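Local coordinates for Slr1438 protein (Synechocystis sp., PDB 3K25) that is of unknown function but belongs to the aldose 1-epimerase family and so may bind carbohydrate and act as a sugar isomerase, at residues Ile179-Tyr184 and Leu208-Ile213. Residues are numbered along the deposited sequence; the frame is centred on the assembly and turned at random.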
loop_
_atom_site.group_PDB
_atom_site.type_symbol
_atom_site.label_atom_id
_atom_site.label_comp_id
_atom_site.label_asym_id
_atom_site.label_seq_id
_atom_site.Cartn_x
_atom_site.Cartn_y
_atom_site.Cartn_z
ATOM N N ILE A 179 17.848 -2.649 -0.746
ATOM C CA ILE A 179 17.198 -1.398 -1.101
ATOM C C ILE A 179 18.192 -0.603 -1.953
ATOM O O ILE A 179 19.325 -0.383 -1.542
ATOM C CB ILE A 179 16.850 -0.627 0.169
ATOM C CG1 ILE A 179 16.042 -1.543 1.100
ATOM C CG2 ILE A 179 16.099 0.648 -0.183
ATOM C CD1 ILE A 179 15.846 -1.001 2.513
ATOM N N PRO A 180 17.774 -0.166 -3.154
ATOM C CA PRO A 180 18.603 0.600 -4.096
ATOM C C PRO A 180 18.735 2.088 -3.801
ATOM O O PRO A 180 18.272 2.934 -4.566
ATOM C CB PRO A 180 17.923 0.340 -5.428
ATOM C CG PRO A 180 16.469 0.351 -5.027
ATOM C CD PRO A 180 16.446 -0.448 -3.731
ATOM N N ALA A 181 19.384 2.395 -2.689
ATOM C CA ALA A 181 19.611 3.769 -2.266
ATOM C C ALA A 181 20.950 3.867 -1.551
ATOM O O ALA A 181 21.610 2.864 -1.304
ATOM C CB ALA A 181 18.501 4.219 -1.336
ATOM N N ASN A 182 21.344 5.084 -1.203
ATOM C CA ASN A 182 22.599 5.297 -0.507
ATOM C C ASN A 182 22.347 6.042 0.788
ATOM O O ASN A 182 23.219 6.128 1.647
ATOM C CB ASN A 182 23.564 6.090 -1.393
ATOM C CG ASN A 182 24.069 5.279 -2.579
ATOM O OD1 ASN A 182 24.507 4.140 -2.425
ATOM N ND2 ASN A 182 24.020 5.871 -3.767
ATOM N N ASP A 183 21.136 6.573 0.921
ATOM C CA ASP A 183 20.745 7.329 2.104
ATOM C C ASP A 183 19.257 7.171 2.358
ATOM O O ASP A 183 18.502 6.842 1.451
ATOM C CB ASP A 183 21.036 8.814 1.902
ATOM C CG ASP A 183 22.506 9.106 1.733
ATOM O OD1 ASP A 183 23.268 8.840 2.689
ATOM O OD2 ASP A 183 22.895 9.600 0.650
ATOM N N TYR A 184 18.838 7.404 3.595
ATOM C CA TYR A 184 17.425 7.326 3.923
ATOM C C TYR A 184 17.037 8.467 4.856
ATOM O O TYR A 184 17.887 9.226 5.315
ATOM C CB TYR A 184 17.063 5.970 4.547
ATOM C CG TYR A 184 17.689 5.667 5.889
ATOM C CD1 TYR A 184 18.853 4.907 5.984
ATOM C CD2 TYR A 184 17.089 6.100 7.071
ATOM C CE1 TYR A 184 19.400 4.580 7.229
ATOM C CE2 TYR A 184 17.628 5.780 8.317
ATOM C CZ TYR A 184 18.781 5.019 8.390
ATOM O OH TYR A 184 19.306 4.693 9.619
ATOM N N LEU A 208 11.953 4.448 7.867
ATOM C CA LEU A 208 12.825 5.030 6.854
ATOM C C LEU A 208 12.208 5.314 5.478
ATOM O O LEU A 208 11.487 4.486 4.908
ATOM C CB LEU A 208 14.060 4.138 6.677
ATOM C CG LEU A 208 14.761 3.568 7.926
ATOM C CD1 LEU A 208 14.659 4.539 9.104
ATOM C CD2 LEU A 208 14.120 2.242 8.299
ATOM N N ALA A 209 12.518 6.495 4.945
ATOM C CA ALA A 209 12.031 6.903 3.633
ATOM C C ALA A 209 13.199 7.119 2.664
ATOM O O ALA A 209 13.906 8.130 2.744
ATOM C CB ALA A 209 11.209 8.182 3.753
ATOM N N PHE A 210 13.412 6.157 1.767
ATOM C CA PHE A 210 14.464 6.260 0.767
ATOM C C PHE A 210 13.862 6.987 -0.441
ATOM O O PHE A 210 13.214 6.374 -1.287
ATOM C CB PHE A 210 14.909 4.870 0.342
ATOM C CG PHE A 210 15.404 4.015 1.470
ATOM C CD1 PHE A 210 16.761 3.954 1.773
ATOM C CD2 PHE A 210 14.519 3.238 2.210
ATOM C CE1 PHE A 210 17.235 3.131 2.789
ATOM C CE2 PHE A 210 14.982 2.411 3.231
ATOM C CZ PHE A 210 16.345 2.356 3.520
ATOM N N THR A 211 14.064 8.292 -0.536
ATOM C CA THR A 211 13.490 9.025 -1.654
ATOM C C THR A 211 14.405 9.155 -2.865
ATOM O O THR A 211 14.077 9.876 -3.813
ATOM C CB THR A 211 13.047 10.435 -1.219
ATOM O OG1 THR A 211 14.194 11.196 -0.823
ATOM C CG2 THR A 211 12.071 10.347 -0.048
ATOM N N GLN A 212 15.540 8.457 -2.840
ATOM C CA GLN A 212 16.510 8.489 -3.939
ATOM C C GLN A 212 16.933 7.059 -4.258
ATOM O O GLN A 212 17.911 6.552 -3.705
ATOM C CB GLN A 212 17.736 9.305 -3.527
ATOM C CG GLN A 212 18.667 9.674 -4.666
ATOM C CD GLN A 212 18.022 10.622 -5.653
ATOM O OE1 GLN A 212 17.441 11.636 -5.263
ATOM N NE2 GLN A 212 18.124 10.302 -6.939
ATOM N N ILE A 213 16.196 6.412 -5.154
ATOM C CA ILE A 213 16.484 5.023 -5.506
ATOM C C ILE A 213 17.014 4.843 -6.915
ATOM O O ILE A 213 16.636 5.578 -7.829
ATOM C CB ILE A 213 15.228 4.128 -5.313
ATOM C CG1 ILE A 213 14.060 4.649 -6.160
ATOM C CG2 ILE A 213 14.857 4.083 -3.831
ATOM C CD1 ILE A 213 12.788 3.862 -5.994
#
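With CG anti to its own carbonyl carbon (chi1 -58°), Phe210 lays its ring between two residues of 179-184. Branched Ile179 serves two places at once: CG2, anti to the backbone N, sits over the ring centre, 3.7 Å from the Phe210 centroid, while CD1 comes within 3.5 Å of Phe210 CZ at the rim. On the opposite face Tyr184 CB lies nearer the rim, 3.3 Å from Phe210 CE1. A flat apolar ring suits this slot, because both faces can take C-H groups. Ala181, small enough to sit close, brings CB to 3.6 Å from Phe210 CD1. Tyr184 holds CG between backbone N and carbonyl carbon (chi1 65°), so its long ring runs alongside Leu208, whose branched end offers it CG and CD1. The Tyr184 and Phe210 ring planes are oblique, at 57°. An alanine in place of Phe210 would take away the ring and both CH-pi contacts, and would probably leave Ile179 CG2 and Tyr184 CB without the surface they share. Pro180, centre of an inverse gamma turn, directs its O to Ile213 CA in a 2.9 Å CA-H...O contact. Thus the loop before strand 183-186 packs on the one after 205-210, beside these paired antiparallel strands of the beta-rich galactose mutarotase-like fold.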